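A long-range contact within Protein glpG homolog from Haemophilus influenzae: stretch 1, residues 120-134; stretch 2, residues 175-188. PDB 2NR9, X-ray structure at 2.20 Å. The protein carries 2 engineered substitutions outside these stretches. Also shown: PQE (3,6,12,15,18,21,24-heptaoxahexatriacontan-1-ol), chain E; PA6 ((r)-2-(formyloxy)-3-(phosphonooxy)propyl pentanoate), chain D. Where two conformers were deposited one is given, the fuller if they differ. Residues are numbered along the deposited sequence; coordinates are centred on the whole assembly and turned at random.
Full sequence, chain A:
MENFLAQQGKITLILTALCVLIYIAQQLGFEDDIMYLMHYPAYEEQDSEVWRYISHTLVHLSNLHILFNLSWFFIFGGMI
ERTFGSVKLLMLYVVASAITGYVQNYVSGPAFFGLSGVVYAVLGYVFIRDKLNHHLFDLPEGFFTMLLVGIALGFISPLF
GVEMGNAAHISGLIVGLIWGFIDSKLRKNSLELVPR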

ATOM      1  N   TYR A 120      -3.145   1.496  -2.748  1.00 41.71           N
ATOM      2  CA  TYR A 120      -3.341   2.552  -3.732  1.00 42.67           C
ATOM      3  C   TYR A 120      -2.040   3.088  -4.317  1.00 43.23           C
ATOM      4  O   TYR A 120      -1.960   3.362  -5.514  1.00 44.30           O
ATOM      5  N   ALA A 121      -1.016   3.225  -3.482  1.00 43.15           N
ATOM      6  CA  ALA A 121       0.289   3.630  -3.981  1.00 43.92           C
ATOM      7  C   ALA A 121       0.771   2.564  -4.967  1.00 44.80           C
ATOM      8  O   ALA A 121       1.237   2.874  -6.063  1.00 44.89           O
ATOM      9  N   VAL A 122       0.648   1.300  -4.567  1.00 46.57           N
ATOM     10  CA  VAL A 122       1.028   0.186  -5.427  1.00 47.37           C
ATOM     11  C   VAL A 122       0.209   0.171  -6.729  1.00 48.67           C
ATOM     12  O   VAL A 122       0.773   0.024  -7.818  1.00 46.05           O
ATOM     13  N   LEU A 123      -1.114   0.340  -6.616  1.00 49.58           N
ATOM     14  CA  LEU A 123      -1.984   0.392  -7.804  1.00 51.29           C
ATOM     15  C   LEU A 123      -1.637   1.603  -8.664  1.00 51.72           C
ATOM     16  O   LEU A 123      -1.637   1.529  -9.892  1.00 53.54           O
ATOM     17  N   GLY A 124      -1.360   2.726  -8.013  1.00 51.37           N
ATOM     18  CA  GLY A 124      -0.979   3.937  -8.726  1.00 51.07           C
ATOM     19  C   GLY A 124       0.319   3.751  -9.499  1.00 50.52           C
ATOM     20  O   GLY A 124       0.444   4.198 -10.637  1.00 48.06           O
ATOM     21  N   TYR A 125       1.292   3.101  -8.865  1.00 49.96           N
ATOM     22  CA  TYR A 125       2.590   2.854  -9.488  1.00 50.06           C
ATOM     23  C   TYR A 125       2.457   1.975 -10.728  1.00 51.00           C
ATOM     24  O   TYR A 125       2.955   2.314 -11.797  1.00 50.06           O
ATOM     25  N   VAL A 126       1.781   0.845 -10.572  1.00 52.14           N
ATOM     26  CA  VAL A 126       1.578  -0.083 -11.673  1.00 54.00           C
ATOM     27  C   VAL A 126       0.787   0.561 -12.808  1.00 55.39           C
ATOM     28  O   VAL A 126       1.119   0.388 -13.983  1.00 55.39           O
ATOM     29  N   PHE A 127      -0.238   1.332 -12.444  1.00 56.72           N
ATOM     30  CA  PHE A 127      -1.109   2.012 -13.417  1.00 57.99           C
ATOM     31  C   PHE A 127      -0.367   2.917 -14.397  1.00 58.68           C
ATOM     32  O   PHE A 127      -0.528   2.784 -15.609  1.00 59.22           O
ATOM     33  N   ILE A 128       0.386   3.883 -13.874  1.00 59.11           N
ATOM     34  CA  ILE A 128       1.114   4.821 -14.736  1.00 58.87           C
ATOM     35  C   ILE A 128       2.296   4.171 -15.442  1.00 59.16           C
ATOM     36  O   ILE A 128       2.691   4.599 -16.527  1.00 58.64           O
ATOM     37  N   ARG A 129       2.909   3.188 -14.793  1.00 59.75           N
ATOM     38  CA  ARG A 129       3.992   2.440 -15.413  1.00 60.88           C
ATOM     39  C   ARG A 129       3.463   1.704 -16.631  1.00 60.95           C
ATOM     40  O   ARG A 129       4.037   1.780 -17.712  1.00 60.08           O
ATOM     41  N   ASP A 130       2.354   0.997 -16.448  1.00 62.40           N
ATOM     42  CA  ASP A 130       1.714   0.277 -17.540  1.00 64.20           C
ATOM     43  C   ASP A 130       1.330   1.258 -18.649  1.00 65.60           C
ATOM     44  O   ASP A 130       1.623   1.035 -19.822  1.00 65.40           O
ATOM     45  N   LYS A 131       0.666   2.341 -18.256  1.00 66.95           N
ATOM     46  CA  LYS A 131       0.241   3.392 -19.179  1.00 68.41           C
ATOM     47  C   LYS A 131       1.396   3.978 -19.997  1.00 68.49           C
ATOM     48  O   LYS A 131       1.250   4.234 -21.193  1.00 68.52           O
ATOM     49  N   LEU A 132       2.548   4.158 -19.360  1.00 68.38           N
ATOM     50  CA  LEU A 132       3.699   4.765 -20.030  1.00 69.86           C
ATOM     51  C   LEU A 132       4.530   3.764 -20.833  1.00 72.67           C
ATOM     52  O   LEU A 132       4.211   3.456 -21.976  1.00 72.91           O
ATOM     53  N   ASN A 133       5.606   3.275 -20.226  1.00 76.14           N
ATOM     54  CA  ASN A 133       6.502   2.329 -20.876  1.00 79.04           C
ATOM     55  C   ASN A 133       5.829   0.983 -21.140  1.00 80.92           C
ATOM     56  O   ASN A 133       6.487  -0.058 -21.138  1.00 81.09           O
ATOM     57  N   HIS A 134       4.525   1.017 -21.401  1.00 83.43           N
ATOM     58  CA  HIS A 134       3.738  -0.200 -21.630  1.00 85.53           C
ATOM     59  C   HIS A 134       4.502  -1.368 -22.260  1.00 87.35           C
ATOM     60  O   HIS A 134       4.681  -1.430 -23.476  1.00 87.53           O
ATOM     61  N   VAL A 175       1.176   9.230  -4.446  1.00 48.06           N
ATOM     62  CA  VAL A 175       2.547   8.790  -4.243  1.00 47.18           C
ATOM     63  C   VAL A 175       2.945   7.836  -5.363  1.00 47.16           C
ATOM     64  O   VAL A 175       4.018   7.964  -5.947  1.00 47.43           O
ATOM     65  N   GLY A 176       2.075   6.872  -5.654  1.00 48.27           N
ATOM     66  CA  GLY A 176       2.357   5.872  -6.679  1.00 49.15           C
ATOM     67  C   GLY A 176       2.478   6.474  -8.064  1.00 49.61           C
ATOM     68  O   GLY A 176       3.410   6.163  -8.806  1.00 51.58           O
ATOM     69  N   LEU A 177       1.534   7.340  -8.412  1.00 49.63           N
ATOM     70  CA  LEU A 177       1.541   7.995  -9.717  1.00 51.17           C
ATOM     71  C   LEU A 177       2.809   8.826  -9.945  1.00 51.43           C
ATOM     72  O   LEU A 177       3.424   8.750 -11.008  1.00 52.15           O
ATOM     73  N   ILE A 178       3.189   9.626  -8.952  1.00 51.62           N
ATOM     74  CA  ILE A 178       4.393  10.458  -9.067  1.00 51.14           C
ATOM     75  C   ILE A 178       5.662   9.609  -9.128  1.00 51.92           C
ATOM     76  O   ILE A 178       6.539   9.855  -9.955  1.00 52.20           O
ATOM     77  N   TRP A 179       5.745   8.595  -8.268  1.00 51.18           N
ATOM     78  CA  TRP A 179       6.927   7.748  -8.227  1.00 50.98           C
ATOM     79  C   TRP A 179       7.109   7.023  -9.560  1.00 51.29           C
ATOM     80  O   TRP A 179       8.205   6.989 -10.112  1.00 51.01           O
ATOM     81  N   GLY A 180       6.017   6.466 -10.078  1.00 51.51           N
ATOM     82  CA  GLY A 180       6.041   5.741 -11.345  1.00 52.01           C
ATOM     83  C   GLY A 180       6.401   6.612 -12.534  1.00 52.53           C
ATOM     84  O   GLY A 180       7.051   6.154 -13.471  1.00 52.47           O
ATOM     85  N   PHE A 181       5.941   7.862 -12.518  1.00 52.59           N
ATOM     86  CA  PHE A 181       6.256   8.810 -13.582  1.00 51.08           C
ATOM     87  C   PHE A 181       7.755   9.091 -13.569  1.00 52.23           C
ATOM     88  O   PHE A 181       8.410   9.120 -14.616  1.00 52.53           O
ATOM     89  N   ILE A 182       8.296   9.283 -12.374  1.00 52.52           N
ATOM     90  CA  ILE A 182       9.719   9.530 -12.214  1.00 53.83           C
ATOM     91  C   ILE A 182      10.553   8.339 -12.702  1.00 54.53           C
ATOM     92  O   ILE A 182      11.490   8.511 -13.476  1.00 56.50           O
ATOM     93  N   ASP A 183      10.186   7.132 -12.273  1.00 55.42           N
ATOM     94  CA  ASP A 183      10.888   5.916 -12.708  1.00 57.10           C
ATOM     95  C   ASP A 183      10.775   5.705 -14.212  1.00 58.42           C
ATOM     96  O   ASP A 183      11.718   5.245 -14.858  1.00 59.28           O
ATOM     97  N   SER A 184       9.595   5.972 -14.752  1.00 59.84           N
ATOM     98  CA  SER A 184       9.380   5.859 -16.180  1.00 61.36           C
ATOM     99  C   SER A 184      10.355   6.795 -16.893  1.00 62.42           C
ATOM    100  O   SER A 184      11.021   6.400 -17.851  1.00 62.63           O
ATOM    101  N   LYS A 185      10.472   8.020 -16.382  1.00 63.03           N
ATOM    102  CA  LYS A 185      11.385   9.005 -16.954  1.00 64.48           C
ATOM    103  C   LYS A 185      12.839   8.557 -16.876  1.00 64.85           C
ATOM    104  O   LYS A 185      13.566   8.616 -17.866  1.00 64.70           O
ATOM    105  N   LEU A 186      13.273   8.169 -15.679  1.00 65.47           N
ATOM    106  CA  LEU A 186      14.656   7.735 -15.464  1.00 65.27           C
ATOM    107  C   LEU A 186      15.014   6.563 -16.370  1.00 65.60           C
ATOM    108  O   LEU A 186      16.162   6.413 -16.784  1.00 64.75           O
ATOM    109  N   ARG A 187      14.016   5.735 -16.654  1.00 65.86           N
ATOM    110  CA  ARG A 187      14.156   4.586 -17.543  1.00 65.91           C
ATOM    111  C   ARG A 187      14.471   5.063 -18.967  1.00 66.72           C
ATOM    112  O   ARG A 187      15.480   4.678 -19.556  1.00 66.18           O
ATOM    113  N   LYS A 188      13.596   5.911 -19.502  1.00 67.91           N
ATOM    114  CA  LYS A 188      13.764   6.478 -20.839  1.00 69.10           C
ATOM    115  C   LYS A 188      15.108   7.190 -20.996  1.00 69.62           C
ATOM    116  O   LYS A 188      15.825   6.976 -21.977  1.00 69.38           O
TER

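Helices 120-131 and 175-188 run in broadly the same direction, 37° apart, their axes approaching to 6.7 Å. Glycines make this possible: A121 and G176 lie 4.1 Å apart CA to CA, and G176 CA makes a CA-H...O contact with A121 O at 3.3 Å, returned by Y125 CA to G176 O at 3.5 Å. A CB on G176 would clash with A121 O and Y125 N; one on G180 would strike I128 CD1.

Apolar packing centres on I128, which points toward the second helix (p, p) and sits among G176, L177, G180 and F181. Its CD1 lies 2.9 Å from G180 CA, and its CG2 2.9 Å from L177 CD2. L177 (m, t) also reaches F127 (t), CD2 to CD2 at 3.8 Å. Beyond the helix end, L132 (m, t) points inward, its CD1 4.2 Å from F181 CD1.

The Y125 side chain (t) leaves sideways, but its end comes nearer, filling the hole formed by G176, W179, G180 and D183. Its edge turns toward the face of W179 (t), the Y125 ring and the five-membered ring of W179 having centroids 5.7 Å apart and planes at 77°.

Y125 OH donates a very short 2.4 Å hydrogen bond to OD2 of D183 (m), and weakly accepts one from R129 NE at 3.5 Å. R129 (chi1 -91°, between wells) extends among G180, D183, S184 and R187, its guanidinium face against D183 O and S184 CA; R129 NH2 stays 4.1 Å from D183 OD2, beyond a salt bridge. N133 (m) points in, with ND2 2.9 Å from OG of S184 (t) and OD1 3.6 Å from R187 CG.

The bound PQE joins the second helix: its O47 donates to D183 OD1 at 2.8 Å and accepts a weak bond from W179 NE1 at 3.3 Å.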

ATOM      1  CB  TYR A 120      -4.224   3.668  -3.176  1.00 45.99           C
ATOM      2  CG  TYR A 120      -5.678   3.290  -3.201  1.00 48.64           C
ATOM      3  CD1 TYR A 120      -6.258   2.619  -2.134  1.00 50.01           C
ATOM      4  CD2 TYR A 120      -6.428   3.446  -4.358  1.00 49.71           C
ATOM      5  CE1 TYR A 120      -7.581   2.198  -2.183  1.00 51.05           C
ATOM      6  CE2 TYR A 120      -7.753   3.030  -4.419  1.00 51.42           C
ATOM      7  CZ  TYR A 120      -8.320   2.403  -3.327  1.00 51.44           C
ATOM      8  OH  TYR A 120      -9.634   1.995  -3.376  1.00 53.03           O
ATOM      9  CB  ALA A 121       1.273   3.778  -2.837  1.00 43.30           C
ATOM     10  CB  VAL A 122       0.920  -1.176  -4.685  1.00 48.75           C
ATOM     11  CG1 VAL A 122       0.820  -2.332  -5.675  1.00 48.85           C
ATOM     12  CG2 VAL A 122       2.111  -1.360  -3.734  1.00 47.88           C
ATOM     13  CB  LEU A 123      -3.466   0.450  -7.411  1.00 51.22           C
ATOM     14  CG  LEU A 123      -4.038  -0.720  -6.607  1.00 51.85           C
ATOM     15  CD1 LEU A 123      -5.549  -0.561  -6.430  1.00 51.07           C
ATOM     16  CD2 LEU A 123      -3.720  -2.035  -7.295  1.00 51.60           C
ATOM     17  CB  TYR A 125       3.538   2.192  -8.495  1.00 49.53           C
ATOM     18  CG  TYR A 125       4.960   2.123  -8.979  1.00 49.21           C
ATOM     19  CD1 TYR A 125       5.838   3.163  -8.737  1.00 48.29           C
ATOM     20  CD2 TYR A 125       5.420   1.028  -9.698  1.00 49.86           C
ATOM     21  CE1 TYR A 125       7.137   3.116  -9.181  1.00 48.47           C
ATOM     22  CE2 TYR A 125       6.726   0.971 -10.148  1.00 49.03           C
ATOM     23  CZ  TYR A 125       7.578   2.018  -9.884  1.00 49.07           C
ATOM     24  OH  TYR A 125       8.875   1.976 -10.330  1.00 49.40           O
ATOM     25  CB  VAL A 126       0.854  -1.356 -11.204  1.00 53.49           C
ATOM     26  CG1 VAL A 126       0.497  -2.243 -12.397  1.00 53.60           C
ATOM     27  CG2 VAL A 126       1.712  -2.111 -10.197  1.00 52.92           C
ATOM     28  CB  PHE A 127      -2.208   2.816 -12.703  1.00 58.71           C
ATOM     29  CG  PHE A 127      -3.020   3.699 -13.631  1.00 59.41           C
ATOM     30  CD1 PHE A 127      -4.142   3.205 -14.281  1.00 59.46           C
ATOM     31  CD2 PHE A 127      -2.646   5.014 -13.862  1.00 59.06           C
ATOM     32  CE1 PHE A 127      -4.882   4.012 -15.139  1.00 59.61           C
ATOM     33  CE2 PHE A 127      -3.376   5.822 -14.722  1.00 59.50           C
ATOM     34  CZ  PHE A 127      -4.496   5.321 -15.359  1.00 59.22           C
ATOM     35  CB  ILE A 128       1.574   6.086 -13.978  0.65 58.49           C
ATOM     36  CG1 ILE A 128       2.291   5.708 -12.682  0.65 58.26           C
ATOM     37  CG2 ILE A 128       0.396   6.988 -13.683  0.65 58.79           C
ATOM     38  CD1 ILE A 128       3.635   5.084 -12.890  0.65 58.37           C
ATOM     39  CB  ARG A 129       4.602   1.455 -14.422  1.00 61.51           C
ATOM     40  CG  ARG A 129       5.762   2.010 -13.623  1.00 62.21           C
ATOM     41  CD  ARG A 129       6.992   2.142 -14.503  1.00 62.43           C
ATOM     42  NE  ARG A 129       8.218   2.111 -13.719  1.00 63.10           N
ATOM     43  CZ  ARG A 129       9.435   2.008 -14.237  1.00 62.52           C
ATOM     44  NH1 ARG A 129       9.596   1.923 -15.553  1.00 62.00           N
ATOM     45  NH2 ARG A 129      10.491   1.979 -13.438  1.00 62.56           N
ATOM     46  CB  ASP A 130       0.466  -0.441 -17.031  1.00 64.57           C
ATOM     47  CG  ASP A 130      -0.222  -1.244 -18.110  1.00 65.37           C
ATOM     48  OD1 ASP A 130      -1.443  -1.058 -18.297  1.00 65.66           O
ATOM     49  OD2 ASP A 130       0.467  -2.015 -18.813  1.00 65.47           O
ATOM     50  CB  LYS A 131      -0.482   4.503 -18.403  1.00 69.51           C
ATOM     51  CG  LYS A 131      -0.474   5.874 -19.073  1.00 71.20           C
ATOM     52  CD  LYS A 131      -1.217   5.879 -20.399  1.00 72.53           C
ATOM     53  CE  LYS A 131      -1.147   7.259 -21.051  1.00 73.12           C
ATOM     54  NZ  LYS A 131      -1.761   7.271 -22.411  1.00 73.66           N
ATOM     55  CB  LEU A 132       4.583   5.506 -19.021  1.00 68.34           C
ATOM     56  CG  LEU A 132       3.931   6.673 -18.270  1.00 67.33           C
ATOM     57  CD1 LEU A 132       4.913   7.303 -17.294  1.00 66.71           C
ATOM     58  CD2 LEU A 132       3.402   7.714 -19.251  1.00 67.18           C
ATOM     59  CB  ASN A 133       7.754   2.120 -20.018  1.00 79.69           C
ATOM     60  CG  ASN A 133       8.430   3.430 -19.638  1.00 79.83           C
ATOM     61  OD1 ASN A 133       9.262   3.471 -18.731  1.00 80.08           O
ATOM     62  ND2 ASN A 133       8.061   4.508 -20.321  1.00 80.17           N
ATOM     63  CB  HIS A 134       2.473   0.107 -22.434  0.50 85.34           C
ATOM     64  CG  HIS A 134       1.715  -1.114 -22.851  0.50 85.27           C
ATOM     65  ND1 HIS A 134       1.219  -2.026 -21.945  0.50 85.23           N
ATOM     66  CD2 HIS A 134       1.327  -1.547 -24.074  0.50 85.27           C
ATOM     67  CE1 HIS A 134       0.592  -2.991 -22.595  0.50 85.22           C
ATOM     68  NE2 HIS A 134       0.636  -2.720 -23.888  0.50 85.28           N
ATOM     69  CB  VAL A 175       2.722   8.070  -2.895  1.00 46.49           C
ATOM     70  CG1 VAL A 175       4.067   7.325  -2.851  1.00 44.46           C
ATOM     71  CG2 VAL A 175       2.600   9.059  -1.737  1.00 45.56           C
ATOM     72  CB  LEU A 177       0.291   8.863  -9.901  1.00 50.18           C
ATOM     73  CG  LEU A 177      -1.068   8.156  -9.980  1.00 50.19           C
ATOM     74  CD1 LEU A 177      -2.200   9.175 -10.010  1.00 50.25           C
ATOM     75  CD2 LEU A 177      -1.139   7.246 -11.192  1.00 50.70           C
ATOM     76  CB  ILE A 178       4.511  11.477  -7.905  1.00 50.14           C
ATOM     77  CG1 ILE A 178       3.370  12.496  -7.969  1.00 49.35           C
ATOM     78  CG2 ILE A 178       5.855  12.201  -7.956  1.00 48.99           C
ATOM     79  CD1 ILE A 178       3.344  13.476  -6.785  1.00 48.73           C
ATOM     80  CB  TRP A 179       6.825   6.728  -7.092  1.00 51.21           C
ATOM     81  CG  TRP A 179       8.156   6.240  -6.608  1.00 50.40           C
ATOM     82  CD1 TRP A 179       9.218   5.865  -7.379  1.00 50.44           C
ATOM     83  CD2 TRP A 179       8.510   5.913  -5.253  1.00 50.38           C
ATOM     84  NE1 TRP A 179      10.244   5.410  -6.583  1.00 50.90           N
ATOM     85  CE2 TRP A 179       9.829   5.416  -5.275  1.00 50.33           C
ATOM     86  CE3 TRP A 179       7.850   6.028  -4.021  1.00 50.85           C
ATOM     87  CZ2 TRP A 179      10.511   5.046  -4.110  1.00 49.99           C
ATOM     88  CZ3 TRP A 179       8.529   5.657  -2.864  1.00 50.47           C
ATOM     89  CH2 TRP A 179       9.845   5.173  -2.919  1.00 50.23           C
ATOM     90  CB  PHE A 181       5.475  10.113 -13.391  1.00 50.74           C
ATOM     91  CG  PHE A 181       5.684  11.117 -14.495  1.00 50.39           C
ATOM     92  CD1 PHE A 181       4.839  11.143 -15.593  1.00 50.18           C
ATOM     93  CD2 PHE A 181       6.726  12.029 -14.435  1.00 49.73           C
ATOM     94  CE1 PHE A 181       5.029  12.063 -16.621  1.00 50.53           C
ATOM     95  CE2 PHE A 181       6.925  12.948 -15.459  1.00 50.41           C
ATOM     96  CZ  PHE A 181       6.075  12.959 -16.557  1.00 49.76           C
ATOM     97  CB  ILE A 182      10.064   9.874 -10.757  1.00 52.55           C
ATOM     98  CG1 ILE A 182       9.444  11.224 -10.383  1.00 53.17           C
ATOM     99  CG2 ILE A 182      11.575   9.906 -10.559  1.00 53.59           C
ATOM    100  CD1 ILE A 182       9.564  11.574  -8.921  1.00 52.20           C
ATOM    101  CB  ASP A 183      10.358   4.689 -11.969  1.00 55.86           C
ATOM    102  CG  ASP A 183      10.895   4.582 -10.568  1.00 56.42           C
ATOM    103  OD1 ASP A 183      11.884   5.288 -10.259  1.00 55.62           O
ATOM    104  OD2 ASP A 183      10.365   3.762  -9.786  1.00 55.55           O
ATOM    105  CB  SER A 184       7.937   6.217 -16.533  1.00 61.20           C
ATOM    106  OG  SER A 184       7.727   6.165 -17.934  1.00 62.79           O
ATOM    107  CB  LYS A 185      11.242  10.368 -16.269  1.00 65.10           C
ATOM    108  CG  LYS A 185      12.335  11.343 -16.688  1.00 66.23           C
ATOM    109  CD  LYS A 185      12.270  12.673 -15.957  1.00 67.10           C
ATOM    110  CE  LYS A 185      13.487  13.533 -16.321  1.00 67.46           C
ATOM    111  NZ  LYS A 185      13.415  14.916 -15.742  1.00 67.84           N
ATOM    112  CB  LEU A 186      14.883   7.368 -13.995  1.00 65.01           C
ATOM    113  CG  LEU A 186      14.698   8.518 -13.000  1.00 64.92           C
ATOM    114  CD1 LEU A 186      14.937   8.044 -11.573  1.00 64.67           C
ATOM    115  CD2 LEU A 186      15.626   9.678 -13.349  1.00 64.92           C
ATOM    116  CB  ARG A 187      12.844   3.790 -17.532  1.00 65.41           C
ATOM    117  CG  ARG A 187      12.780   2.619 -18.485  1.00 65.71           C
ATOM    118  CD  ARG A 187      13.722   1.518 -18.078  1.00 65.28           C
ATOM    119  NE  ARG A 187      13.529   0.322 -18.890  1.00 65.48           N
ATOM    120  CZ  ARG A 187      14.297  -0.757 -18.821  1.00 65.43           C
ATOM    121  NH1 ARG A 187      15.325  -0.786 -17.984  1.00 65.47           N
ATOM    122  NH2 ARG A 187      14.047  -1.803 -19.597  1.00 65.73           N
ATOM    123  CB  LYS A 188      12.628   7.461 -21.133  1.00 70.13           C
ATOM    124  CG  LYS A 188      12.852   8.331 -22.359  1.00 70.92           C
ATOM    125  CD  LYS A 188      11.858   9.487 -22.400  1.00 71.98           C
ATOM    126  CE  LYS A 188      12.210  10.489 -23.495  1.00 72.55           C
ATOM    127  NZ  LYS A 188      11.321  11.694 -23.467  1.00 73.03           N
TER
HETATM  128  O47 PQE E 204      13.272   5.637  -7.901  1.00 73.31           O
HETATM  129  C68 PQE E 204      13.305   6.771  -7.021  1.00 74.22           C
HETATM  130  C52 PQE E 204      12.948   8.037  -7.795  1.00 74.30           C
HETATM  131  O70 PQE E 204      12.425   9.026  -6.904  1.00 74.39           O
HETATM  132  C55 PQE E 204      11.002   8.961  -6.816  1.00 74.22           C
HETATM  133  C58 PQE E 204      10.488  10.096  -5.938  1.00 74.36           C
HETATM  134  O71 PQE E 204       9.644   9.564  -4.917  1.00 74.55           O
HETATM  135  C61 PQE E 204       8.261   9.828  -5.167  1.00 74.00           C
HETATM  136  C62 PQE E 204       7.711  10.704  -4.049  1.00 73.54           C
HETATM  137  C63 PQE E 204       6.218  10.950  -4.212  1.00 73.54           C
HETATM  138  C66 PQE E 204       5.639  11.593  -2.956  1.00 73.91           C
HETATM  139  C67 PQE E 204       4.606  12.653  -3.308  1.00 74.77           C
HETATM  140  O72 PQE E 204       4.822  13.816  -2.512  1.00 75.95           O
HETATM  141  C65 PQE E 204       3.883  13.915  -1.442  1.00 76.23           C
HETATM  142  C64 PQE E 204       2.479  13.616  -1.959  1.00 76.70           C
HETATM  143  O73 PQE E 204       1.547  13.760  -0.888  1.00 77.48           O
HETATM  144  C60 PQE E 204       0.192  13.692  -1.337  1.00 77.80           C
HETATM  145  C59 PQE E 204      -0.731  14.179  -0.224  1.00 78.10           C
HETATM  146  O74 PQE E 204      -1.242  15.470  -0.548  1.00 77.91           O
HETATM  147  C57 PQE E 204      -2.325  15.387  -1.472  1.00 78.36           C
HETATM  148  C56 PQE E 204      -3.632  15.677  -0.747  1.00 78.72           C
HETATM  149  O75 PQE E 204      -4.480  14.531  -0.794  1.00 79.37           O
HETATM  150  C54 PQE E 204      -5.439  14.550   0.261  1.00 80.24           C
HETATM  151  C53 PQE E 204      -6.842  14.400  -0.315  1.00 81.61           C
HETATM  152  O76 PQE E 204      -7.782  14.341   0.757  1.00 83.02           O
HETATM  153  C51 PQE E 204      -9.126  14.439   0.295  1.00 84.22           C
HETATM  154  C50 PQE E 204     -10.036  13.627   1.210  1.00 85.23           C
HETATM  155  C49 PQE E 204     -11.227  13.077   0.436  1.00 86.43           C
HETATM  156  C48 PQE E 204     -12.536  13.383   1.156  1.00 87.84           C
HETATM  157  C47 PQE E 204     -13.550  14.022   0.211  1.00 88.78           C
HETATM  158  C46 PQE E 204     -14.976  13.828   0.718  1.00 89.67           C
HETATM  159  C45 PQE E 204     -15.489  15.084   1.416  1.00 90.33           C
HETATM  160  C44 PQE E 204     -16.490  14.732   2.513  1.00 90.64           C
HETATM  161  C43 PQE E 204     -17.300  15.955   2.930  1.00 91.00           C
HETATM  162  C42 PQE E 204     -18.587  15.545   3.642  1.00 91.34           C
HETATM  163  C41 PQE E 204     -19.783  15.601   2.696  1.00 91.41           C
HETATM  164  C40 PQE E 204     -20.925  16.388   3.303  1.00 91.24           C
HETATM  165  O32 PA6 D 203      12.155  17.816  -9.301  1.00127.34           O
HETATM  166  C31 PA6 D 203      11.655  16.724  -9.526  1.00127.41           C
HETATM  167  C32 PA6 D 203      10.415  16.603 -10.381  1.00127.55           C
HETATM  168  C33 PA6 D 203      10.810  16.599 -11.853  1.00127.72           C
HETATM  169  C34 PA6 D 203      10.503  15.254 -12.503  1.00127.81           C
HETATM  170  C35 PA6 D 203       9.146  14.738 -12.075  1.00127.86           C
HETATM  171  O31 PA6 D 203      12.265  15.531  -8.959  1.00127.26           O
HETATM  172  C3  PA6 D 203      13.485  15.626  -8.226  1.00127.07           C
HETATM  173  C2  PA6 D 203      13.832  14.263  -7.635  1.00126.94           C
HETATM  174  O21 PA6 D 203      12.854  13.898  -6.660  1.00126.92           O
HETATM  175  C21 PA6 D 203      11.435  13.962  -6.978  1.00126.84           C
HETATM  176  O22 PA6 D 203      10.602  13.806  -6.101  1.00126.71           O
HETATM  177  C1  PA6 D 203      13.876  13.211  -8.740  1.00126.93           C
HETATM  178  O11 PA6 D 203      14.348  13.798  -9.953  1.00126.96           O
HETATM  179  P   PA6 D 203      14.253  12.991 -11.347  1.00126.95           P
HETATM  180  O13 PA6 D 203      12.974  13.492 -11.976  1.00126.91           O
HETATM  181  O14 PA6 D 203      15.507  13.387 -12.090  1.00126.94           O
HETATM  182  O12 PA6 D 203      14.214  11.543 -10.922  1.00127.00           O